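Side-chain contacts in anti-H(O) lectin 1 (Ulex europaeus, PDB 1FX5), which binds carbohydrate with specificity for L-fucose, as a dimeric legume lectin that carries calcium and manganese ions: residues A[6-11]-A[15-20]; A[104-107]-A[112-115]; A[109-112]-A[118-121]; A[123-128]-A[135-140]. One frame throughout, in Å; residues are numbered along the deposited sequence.

Contact 1: residues A[6-11]-A[15-20]; sequences FKFKNF and GKDLSF
Phe8 and Asp17 run in from opposite directions, the ring and carboxylate planes 60° apart. Asp17 OD2 lies in the ring plane at its edge, 3.6 Å from Phe8 CE1. The other oxygen, OD1, approaches obliquely and comes 3.5 Å from Phe8 CZ. OD2 thus borders the ring's C-H rim, which is probably mildly favourable; no hydrogen bond joins the two segments. Asp17 holds its CG between the backbone N and the carbonyl carbon (chi1 62°), which sets the carboxylate beside the rim of Phe8; OD1 accepts its hydrogen bond from Ser1 N of the second subunit. That bond places the contact at the dimer interface of the legume lectin sandwich, where Phe6 and Lys7 pair in an antiparallel ladder with a strand of the other subunit and the sheet runs on across the boundary. Leu18 divides its two methyls between two rings: CD2 stands 3.9 Å from Phe8 CZ, while CD1 is 4.0 Å from Phe11 CD2. Phe11 and Leu18 cross at about a right angle. The two phenylalanines also touch, Phe11 CE2 sitting above one face of Phe8, offset toward the rim. Tyr51 of strand 44-59 packs against Phe8 and Asp17.

Contact 2: residues A[104-107]-A[112-115]; sequences GGYF and DTKC. Unlike the reference sequence in segment 112-115: Cys115 (reference Asp).
The backbones come nearest at Tyr106 and Asp112, whose CA atoms are 6.8 Å apart, with Tyr106 in a short 3-10 turn that the bond from Phe107 N to Gly104 O (3.2 Å) closes. With chi1 at -63° the Tyr106 ring leaves beside its own backbone N and is laid against the main chain of Asp112. Asp112 CA lies over one face, 4.0 Å from the Tyr106 ring centroid and 29° off the normal, which meets the geometry of a CH-pi contact. The tightest approach is also to backbone: Tyr106 CE2 is 3.3 Å from Asp112 C. At the ring edge and in its plane, the methyl of Thr113 comes 3.5 Å from Tyr106 OH through CG2. Both segments belong to the long loop joining strands 88-94 and 122-127 of the legume lectin domain, and its second part is shaped by an Asx turn: Asp112 OD2 accepts from Lys114 N at 3.1 Å with an N-H...O angle of 161°, met on the anti side but tilted well out of the carboxylate plane. Asp112 thus offers backbone, rather than carboxylate, to the tyrosine. Cys115, which differs from the reference sequence, is joined to Cys149 by a disulfide. Trp136 packs against both Tyr106 and Thr113.

Contact 3: residues A[109-112]-A[118-121]; sequences LFND and SYQT. Unlike the reference sequence in segment 109-112: Asn111 (reference Glu). With NAG (2-acetamido-2-deoxy-beta-D-glucopyranose), chain D.
Tyr119 carries most of this contact with Phe110 and Asn111, while Ser118, just before it, meets the N-acetylglucosamine on Asn111: Ser118 OG is 3.8 Å from the acetyl methyl C8. The torsion of Tyr119 (chi1 -87°) carries its ring out beside its own N, between the sugar and Phe110. On one face rests that same C8, 3.7 Å from Tyr119 CZ and offset toward the rim. Over the centre of the opposite face stands the edge of Phe110, through CD1; the ring centroids of Phe110 and Tyr119 are 5.2 Å apart with planes at 89°, a T-shaped pair. The phenol oxygen is held from two sources. Asn111 N donates to Tyr119 OH at 3.1 Å and 164°, nearly straight, and Tyr119 OH gives its proton to water 2 at 2.6 Å. This water lies in the ring plane and donates in turn to Asp112 OD2 at 2.8 Å, an oxygen that Lys114 N also grips. These bonds would restrain the ring's tilt while the acetyl methyl rests on one face. The site is an N-linked glycosylation sequon, Asn111-Asp112-Thr113, with the sugar bonded covalently to Asn111 ND2. Thr121 comes next on the contact side. Its OG1 donates to Tyr119 O at 2.9 Å from well above the carbonyl plane, and accepts from water 1, which donates to Leu109 O at 2.8 Å as well. Arg101 NH1 gives Leu109 O a second bond. Leu109 packs on Thr90 and Phe92, and Thr121, the last residue before strand 122-127, on Ala94, all three partners belonging to strand 88-94.

Contact 4: residues A[123-128]-A[135-140]; sequences AVEFDT and FWDPGF. Unlike the reference sequence in segment 135-140: Trp136 (reference Asp). With MN (manganese (II) ion), chain F; CA (calcium ion), chain G.
Asp127 and Asp137 approach from opposite directions and share two metal ions, their carboxylate planes at 77° to each other. Asp127 OD1 is common to both metals, 2.2 Å from the manganese and 2.6 Å from the calcium. Asp127 OD2 completes a bidentate grip on the calcium at 2.5 Å. Asp137 bridges differently, one oxygen to each ion: OD2 binds the manganese at 2.1 Å and OD1 the calcium at 2.4 Å. Asp127 OD1 and Asp137 OD1 are consequently only 3.1 Å apart with no hydrogen bond between them, a closeness the cations probably pay for. Glu125 OE1 adds a manganese bond of 2.2 Å. Glu125 leaves the strand with chi1 at 65° and then runs extended to the ion. Waters 3 and 5 and His142 bring the manganese to six ligands; waters 4 and 6, Ile129 O and Asn134 OD1 bring the calcium to seven. In the second shell, water 3 donates to Glu125 OE2 at 2.7 Å, tying the non-coordinating oxygen to the same metal. Water 4 accepts from Trp136 NE1. Phe107 packs on Glu125 and Asp127, Ser131 OG bonds to Asp137 O, and backbone pairing of Asp127 with His142 sets two ligand-bearing strands side by side. A paired manganese and calcium site, built from the end of strand 122-127 and the loop leading to strand 142-147, is the hallmark of legume lectins, where it is known to fix the loops of the sugar-binding site.

In the fold
Contact 1 comes first along the chain and stands apart, its centre 25 to 28 Å from the centres of the other three, at the edge where the second subunit extends the sheet. Contacts 2 and 3 share Asp112 and lie about 8 Å apart between centres, both in the loop from strand 88-94 to strand 122-127. Contact 4 follows on that second strand and the loop after it, its centre about 11 Å from that of contact 2 and 16 Å from that of contact 3. Packing joins them: Leu109 rests on Ala123, and side chains of contact 2 pack against contact 4. The glycan-bearing loop and the metal site thus form one connected region, remote from the dimer contact within a single legume lectin domain.

Contact 1: residues A[6-11]-A[15-20]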
# COMPACT_ATOMS: atom_id res chain seq x y z
N PHE A 6 2.53 -5.14 -5.73
CA PHE A 6 1.18 -5.64 -5.51
C PHE A 6 0.67 -6.21 -6.81
O PHE A 6 1.19 -5.88 -7.89
CB PHE A 6 0.22 -4.55 -4.96
CG PHE A 6 0.10 -3.32 -5.82
CD1 PHE A 6 -0.67 -3.33 -7.00
CD2 PHE A 6 0.67 -2.12 -5.42
CE1 PHE A 6 -0.88 -2.17 -7.74
CE2 PHE A 6 0.46 -0.97 -6.15
CZ PHE A 6 -0.32 -0.99 -7.31
N LYS A 7 -0.31 -7.11 -6.72
CA LYS A 7 -0.90 -7.73 -7.90
C LYS A 7 -2.39 -7.95 -7.69
O LYS A 7 -2.81 -8.48 -6.64
CB LYS A 7 -0.25 -9.08 -8.22
CG LYS A 7 -0.74 -9.68 -9.53
CD LYS A 7 -0.46 -11.17 -9.66
CE LYS A 7 1.01 -11.47 -9.88
NZ LYS A 7 1.22 -12.94 -10.11
N PHE A 8 -3.18 -7.50 -8.65
CA PHE A 8 -4.62 -7.65 -8.61
C PHE A 8 -4.91 -8.60 -9.78
O PHE A 8 -4.66 -8.25 -10.95
CB PHE A 8 -5.34 -6.33 -8.92
CG PHE A 8 -5.31 -5.30 -7.82
CD1 PHE A 8 -6.35 -5.23 -6.89
CD2 PHE A 8 -4.31 -4.34 -7.76
CE1 PHE A 8 -6.39 -4.22 -5.93
CE2 PHE A 8 -4.34 -3.33 -6.80
CZ PHE A 8 -5.39 -3.27 -5.88
N LYS A 9 -5.39 -9.81 -9.48
CA LYS A 9 -5.71 -10.78 -10.54
C LYS A 9 -7.04 -10.39 -11.18
O LYS A 9 -7.34 -10.77 -12.30
CB LYS A 9 -5.75 -12.18 -9.97
CG LYS A 9 -4.38 -12.63 -9.58
CD LYS A 9 -4.39 -13.97 -8.92
CE LYS A 9 -2.97 -14.42 -8.67
NZ LYS A 9 -2.95 -15.36 -7.52
N ASN A 10 -7.83 -9.65 -10.41
CA ASN A 10 -9.15 -9.12 -10.77
C ASN A 10 -9.49 -8.16 -9.63
O ASN A 10 -8.70 -8.04 -8.70
CB ASN A 10 -10.22 -10.20 -10.97
CG ASN A 10 -10.45 -11.07 -9.76
OD1 ASN A 10 -10.04 -10.74 -8.65
ND2 ASN A 10 -11.10 -12.19 -9.97
N PHE A 11 -10.62 -7.47 -9.69
CA PHE A 11 -10.99 -6.52 -8.64
C PHE A 11 -12.29 -6.86 -7.92
O PHE A 11 -13.24 -7.35 -8.54
CB PHE A 11 -11.09 -5.11 -9.26
CG PHE A 11 -9.83 -4.66 -9.99
CD1 PHE A 11 -9.63 -5.01 -11.33
CD2 PHE A 11 -8.86 -3.91 -9.35
CE1 PHE A 11 -8.49 -4.61 -12.02
CE2 PHE A 11 -7.71 -3.50 -10.02
CZ PHE A 11 -7.53 -3.85 -11.36
N GLY A 15 -13.72 -3.75 -2.18
CA GLY A 15 -12.30 -3.57 -1.93
C GLY A 15 -12.05 -2.32 -1.12
O GLY A 15 -12.82 -1.38 -1.20
N LYS A 16 -10.97 -2.31 -0.35
CA LYS A 16 -10.66 -1.14 0.46
C LYS A 16 -9.32 -0.50 0.11
O LYS A 16 -8.92 0.46 0.76
CB LYS A 16 -10.61 -1.54 1.95
CG LYS A 16 -11.76 -2.42 2.45
CD LYS A 16 -13.10 -1.71 2.35
CE LYS A 16 -14.19 -2.45 3.13
NZ LYS A 16 -13.83 -2.51 4.58
N ASP A 17 -8.63 -1.01 -0.91
CA ASP A 17 -7.34 -0.45 -1.28
C ASP A 17 -7.20 0.42 -2.53
O ASP A 17 -6.08 0.65 -2.99
CB ASP A 17 -6.28 -1.55 -1.27
CG ASP A 17 -6.56 -2.67 -2.26
OD1 ASP A 17 -5.71 -3.59 -2.36
OD2 ASP A 17 -7.61 -2.63 -2.95
N LEU A 18 -8.32 0.88 -3.09
CA LEU A 18 -8.31 1.75 -4.29
C LEU A 18 -9.05 3.00 -3.88
O LEU A 18 -9.97 2.95 -3.07
CB LEU A 18 -9.07 1.13 -5.46
CG LEU A 18 -8.45 -0.12 -6.04
CD1 LEU A 18 -9.31 -0.66 -7.15
CD2 LEU A 18 -7.07 0.19 -6.51
N SER A 19 -8.65 4.14 -4.43
CA SER A 19 -9.27 5.41 -4.13
C SER A 19 -9.95 5.87 -5.45
O SER A 19 -9.32 5.82 -6.51
CB SER A 19 -8.18 6.38 -3.68
OG SER A 19 -8.68 7.68 -3.45
N PHE A 20 -11.22 6.28 -5.40
CA PHE A 20 -11.90 6.71 -6.62
C PHE A 20 -12.29 8.17 -6.67
O PHE A 20 -12.63 8.77 -5.64
CB PHE A 20 -13.20 5.93 -6.84
CG PHE A 20 -13.04 4.46 -6.81
CD1 PHE A 20 -13.17 3.76 -5.62
CD2 PHE A 20 -12.69 3.77 -7.96
CE1 PHE A 20 -12.95 2.39 -5.58
CE2 PHE A 20 -12.47 2.41 -7.94
CZ PHE A 20 -12.59 1.71 -6.74

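Contact 2: residues A[104-107]-A[112-115]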
# COMPACT_ATOMS: atom_id res chain seq x y z
N GLY A 104 -13.22 14.53 -20.80
CA GLY A 104 -13.24 14.69 -22.25
C GLY A 104 -11.81 14.51 -22.75
O GLY A 104 -11.08 13.69 -22.19
N GLY A 105 -11.37 15.29 -23.73
CA GLY A 105 -10.01 15.14 -24.23
C GLY A 105 -8.87 15.55 -23.30
O GLY A 105 -7.69 15.48 -23.68
N TYR A 106 -9.19 15.98 -22.10
CA TYR A 106 -8.18 16.39 -21.14
C TYR A 106 -7.91 15.29 -20.09
O TYR A 106 -7.17 15.51 -19.12
CB TYR A 106 -8.56 17.75 -20.52
CG TYR A 106 -8.60 18.86 -21.56
CD1 TYR A 106 -9.81 19.35 -22.03
CD2 TYR A 106 -7.43 19.40 -22.07
CE1 TYR A 106 -9.85 20.37 -22.97
CE2 TYR A 106 -7.46 20.42 -23.03
CZ TYR A 106 -8.68 20.90 -23.47
OH TYR A 106 -8.71 21.93 -24.37
N PHE A 107 -8.58 14.14 -20.25
CA PHE A 107 -8.46 12.96 -19.39
C PHE A 107 -8.61 13.08 -17.88
O PHE A 107 -8.21 12.14 -17.15
CB PHE A 107 -7.09 12.28 -19.62
CG PHE A 107 -6.81 11.94 -21.05
CD1 PHE A 107 -5.88 12.66 -21.79
CD2 PHE A 107 -7.48 10.89 -21.67
CE1 PHE A 107 -5.61 12.35 -23.12
CE2 PHE A 107 -7.22 10.57 -23.00
CZ PHE A 107 -6.28 11.31 -23.73
N ASP A 112 -6.92 22.70 -19.34
CA ASP A 112 -7.04 23.06 -20.75
C ASP A 112 -5.71 22.76 -21.45
O ASP A 112 -4.96 21.95 -20.94
CB ASP A 112 -7.43 24.54 -20.91
CG ASP A 112 -6.56 25.49 -20.08
OD1 ASP A 112 -7.12 26.46 -19.55
OD2 ASP A 112 -5.32 25.30 -19.93
N THR A 113 -5.37 23.45 -22.54
CA THR A 113 -4.12 23.17 -23.24
C THR A 113 -2.83 23.82 -22.75
O THR A 113 -1.77 23.54 -23.30
CB THR A 113 -4.21 23.43 -24.77
OG1 THR A 113 -4.08 24.84 -25.01
CG2 THR A 113 -5.53 22.94 -25.33
N LYS A 114 -2.90 24.70 -21.77
CA LYS A 114 -1.67 25.33 -21.29
C LYS A 114 -0.79 24.36 -20.52
O LYS A 114 -1.29 23.56 -19.73
CB LYS A 114 -2.00 26.58 -20.47
CG LYS A 114 -2.77 27.60 -21.32
CD LYS A 114 -2.91 28.98 -20.69
CE LYS A 114 -3.76 29.93 -21.59
NZ LYS A 114 -3.30 30.01 -23.03
N CYS A 115 0.52 24.38 -20.80
CA CYS A 115 1.49 23.51 -20.13
C CYS A 115 1.90 24.20 -18.82
O CYS A 115 2.10 25.41 -18.79
CB CYS A 115 2.71 23.30 -21.02
SG CYS A 115 2.33 22.59 -22.65

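Contact 3: residues A[109-112]-A[118-121]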
# COMPACT_ATOMS: atom_id res chain seq x y z
N LEU A 109 -6.97 15.00 -16.07
CA LEU A 109 -5.68 15.39 -15.52
C LEU A 109 -5.31 16.86 -15.66
O LEU A 109 -4.52 17.39 -14.85
CB LEU A 109 -4.57 14.56 -16.18
CG LEU A 109 -4.67 13.03 -16.15
CD1 LEU A 109 -3.51 12.43 -16.96
CD2 LEU A 109 -4.65 12.55 -14.71
N PHE A 110 -5.84 17.51 -16.70
CA PHE A 110 -5.56 18.93 -16.98
C PHE A 110 -6.80 19.85 -17.08
O PHE A 110 -7.92 19.36 -17.27
CB PHE A 110 -4.73 19.02 -18.29
CG PHE A 110 -3.58 18.04 -18.36
CD1 PHE A 110 -2.41 18.27 -17.68
CD2 PHE A 110 -3.70 16.88 -19.11
CE1 PHE A 110 -1.37 17.35 -17.73
CE2 PHE A 110 -2.66 15.96 -19.16
CZ PHE A 110 -1.50 16.20 -18.47
N ASN A 111 -6.58 21.17 -17.01
CA ASN A 111 -7.65 22.19 -17.09
C ASN A 111 -7.97 22.55 -18.54
O ASN A 111 -9.13 22.82 -18.88
CB ASN A 111 -7.24 23.54 -16.46
CG ASN A 111 -7.19 23.51 -14.94
OD1 ASN A 111 -7.73 22.62 -14.28
ND2 ASN A 111 -6.48 24.51 -14.41
N ASP A 112 -6.92 22.70 -19.34
CA ASP A 112 -7.04 23.06 -20.75
C ASP A 112 -5.71 22.76 -21.45
O ASP A 112 -4.96 21.95 -20.94
CB ASP A 112 -7.43 24.54 -20.91
CG ASP A 112 -6.56 25.49 -20.08
OD1 ASP A 112 -7.12 26.46 -19.55
OD2 ASP A 112 -5.32 25.30 -19.93
N SER A 118 3.58 23.18 -12.45
CA SER A 118 2.89 22.90 -11.20
C SER A 118 1.95 21.70 -11.23
O SER A 118 1.44 21.31 -10.18
CB SER A 118 2.21 24.13 -10.61
OG SER A 118 1.16 24.57 -11.44
N TYR A 119 1.69 21.13 -12.41
CA TYR A 119 0.82 19.96 -12.51
C TYR A 119 1.59 18.77 -11.89
O TYR A 119 0.98 17.88 -11.32
CB TYR A 119 0.51 19.59 -13.97
CG TYR A 119 -0.66 20.30 -14.58
CD1 TYR A 119 -1.94 20.25 -13.99
CD2 TYR A 119 -0.51 21.08 -15.73
CE1 TYR A 119 -3.02 20.95 -14.53
CE2 TYR A 119 -1.59 21.79 -16.28
CZ TYR A 119 -2.84 21.72 -15.67
OH TYR A 119 -3.88 22.46 -16.20
N GLN A 120 2.92 18.74 -12.08
CA GLN A 120 3.80 17.66 -11.57
C GLN A 120 3.18 16.32 -11.94
O GLN A 120 2.96 15.44 -11.08
CB GLN A 120 4.01 17.76 -10.06
CG GLN A 120 4.83 18.97 -9.63
CD GLN A 120 4.96 19.04 -8.12
OE1 GLN A 120 3.96 18.99 -7.42
NE2 GLN A 120 6.18 19.12 -7.62
N THR A 121 2.93 16.17 -13.24
CA THR A 121 2.32 14.96 -13.79
C THR A 121 3.05 14.38 -14.99
O THR A 121 3.49 15.13 -15.87
CB THR A 121 0.89 15.30 -14.24
OG1 THR A 121 0.16 15.80 -13.12
CG2 THR A 121 0.17 14.09 -14.83
C1 NAG D . -6.58 24.87 -13.01
C2 NAG D . -5.61 26.00 -12.70
C3 NAG D . -5.67 26.28 -11.21
C4 NAG D . -7.09 26.72 -10.87
C5 NAG D . -8.04 25.58 -11.26
C6 NAG D . -9.50 25.89 -10.97
C7 NAG D . -3.60 24.66 -12.80
C8 NAG D . -2.18 24.53 -13.34
N2 NAG D . -4.25 25.75 -13.15
O3 NAG D . -4.71 27.30 -10.85
O4 NAG D . -7.20 27.00 -9.46
O5 NAG D . -7.90 25.30 -12.68
O6 NAG D . -9.85 27.19 -11.40
O7 NAG D . -4.07 23.81 -12.03
O HOH W 1 -2.82 15.97 -13.20
O HOH W 2 -3.52 24.19 -18.08

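Contact 4: residues A[123-128]-A[135-140]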
# COMPACT_ATOMS: atom_id res chain seq x y z
N ALA A 123 2.34 11.23 -17.66
CA ALA A 123 1.35 10.22 -18.02
C ALA A 123 1.61 9.56 -19.36
O ALA A 123 2.20 10.17 -20.27
CB ALA A 123 -0.06 10.85 -18.04
N VAL A 124 1.22 8.29 -19.46
CA VAL A 124 1.38 7.53 -20.69
C VAL A 124 -0.07 7.48 -21.17
O VAL A 124 -0.94 6.92 -20.48
CB VAL A 124 1.91 6.09 -20.42
CG1 VAL A 124 1.92 5.27 -21.72
CG2 VAL A 124 3.32 6.16 -19.87
N GLU A 125 -0.36 8.14 -22.29
CA GLU A 125 -1.72 8.14 -22.83
C GLU A 125 -1.98 7.21 -24.04
O GLU A 125 -1.12 7.03 -24.92
CB GLU A 125 -2.16 9.58 -23.19
CG GLU A 125 -1.33 10.19 -24.34
CD GLU A 125 -1.87 11.52 -24.85
OE1 GLU A 125 -1.90 11.72 -26.08
OE2 GLU A 125 -2.24 12.38 -24.05
N PHE A 126 -3.19 6.65 -24.06
CA PHE A 126 -3.73 5.74 -25.08
C PHE A 126 -4.91 6.62 -25.54
O PHE A 126 -6.06 6.49 -25.06
CB PHE A 126 -4.19 4.43 -24.42
CG PHE A 126 -3.06 3.69 -23.72
CD1 PHE A 126 -2.82 3.87 -22.37
CD2 PHE A 126 -2.20 2.86 -24.44
CE1 PHE A 126 -1.74 3.25 -21.76
CE2 PHE A 126 -1.11 2.23 -23.83
CZ PHE A 126 -0.89 2.43 -22.48
N ASP A 127 -4.55 7.58 -26.38
CA ASP A 127 -5.43 8.57 -26.96
C ASP A 127 -6.19 8.09 -28.19
O ASP A 127 -5.60 7.95 -29.27
CB ASP A 127 -4.57 9.81 -27.25
CG ASP A 127 -5.39 11.06 -27.48
OD1 ASP A 127 -4.85 12.17 -27.34
OD2 ASP A 127 -6.57 10.95 -27.81
N THR A 128 -7.50 7.94 -28.04
CA THR A 128 -8.35 7.47 -29.14
C THR A 128 -8.84 8.48 -30.19
O THR A 128 -9.50 8.08 -31.15
CB THR A 128 -9.54 6.62 -28.63
OG1 THR A 128 -10.39 7.44 -27.84
CG2 THR A 128 -9.05 5.44 -27.79
N PHE A 135 -7.20 19.78 -31.57
CA PHE A 135 -6.17 20.49 -32.33
C PHE A 135 -4.71 20.34 -31.90
O PHE A 135 -3.81 20.57 -32.69
CB PHE A 135 -6.52 21.97 -32.54
CG PHE A 135 -6.40 22.81 -31.30
CD1 PHE A 135 -7.52 23.17 -30.58
CD2 PHE A 135 -5.16 23.28 -30.88
CE1 PHE A 135 -7.40 24.00 -29.47
CE2 PHE A 135 -5.03 24.11 -29.78
CZ PHE A 135 -6.15 24.47 -29.07
N TRP A 136 -4.47 19.96 -30.65
CA TRP A 136 -3.11 19.80 -30.15
C TRP A 136 -2.45 18.44 -30.41
O TRP A 136 -1.29 18.25 -30.06
CB TRP A 136 -3.11 20.03 -28.64
CG TRP A 136 -4.13 19.18 -27.92
CD1 TRP A 136 -3.94 17.91 -27.40
CD2 TRP A 136 -5.50 19.53 -27.64
NE1 TRP A 136 -5.11 17.47 -26.82
CE2 TRP A 136 -6.08 18.44 -26.94
CE3 TRP A 136 -6.30 20.65 -27.91
CZ2 TRP A 136 -7.40 18.45 -26.51
CZ3 TRP A 136 -7.62 20.66 -27.48
CH2 TRP A 136 -8.15 19.57 -26.79
N ASP A 137 -3.22 17.47 -30.93
CA ASP A 137 -2.75 16.11 -31.23
C ASP A 137 -2.34 15.85 -32.70
O ASP A 137 -2.61 16.67 -33.57
CB ASP A 137 -3.91 15.12 -31.02
CG ASP A 137 -4.18 14.81 -29.58
OD1 ASP A 137 -5.39 14.58 -29.27
OD2 ASP A 137 -3.22 14.74 -28.77
N PRO A 138 -1.64 14.71 -32.96
CA PRO A 138 -1.28 14.40 -34.36
C PRO A 138 -2.65 14.01 -35.00
O PRO A 138 -3.63 13.74 -34.28
CB PRO A 138 -0.33 13.19 -34.22
CG PRO A 138 -0.53 12.69 -32.81
CD PRO A 138 -0.82 13.92 -32.03
N GLY A 139 -2.73 13.95 -36.33
CA GLY A 139 -4.00 13.61 -36.97
C GLY A 139 -4.46 12.17 -37.00
O GLY A 139 -4.92 11.74 -38.05
N PHE A 140 -4.38 11.45 -35.87
CA PHE A 140 -4.80 10.04 -35.78
C PHE A 140 -4.67 9.53 -34.34
O PHE A 140 -4.04 10.19 -33.52
CB PHE A 140 -3.93 9.16 -36.70
CG PHE A 140 -2.47 9.56 -36.76
CD1 PHE A 140 -1.95 10.15 -37.92
CD2 PHE A 140 -1.62 9.38 -35.67
CE1 PHE A 140 -0.63 10.55 -37.98
CE2 PHE A 140 -0.29 9.78 -35.73
CZ PHE A 140 0.21 10.37 -36.88
MN MN F . -2.90 13.12 -27.42
CA CA G . -7.03 13.39 -27.92
O HOH W 3 -3.21 14.33 -25.70
O HOH W 4 -6.25 14.49 -26.01
O HOH W 5 -0.86 13.87 -27.70
O HOH W 6 -8.64 12.35 -26.67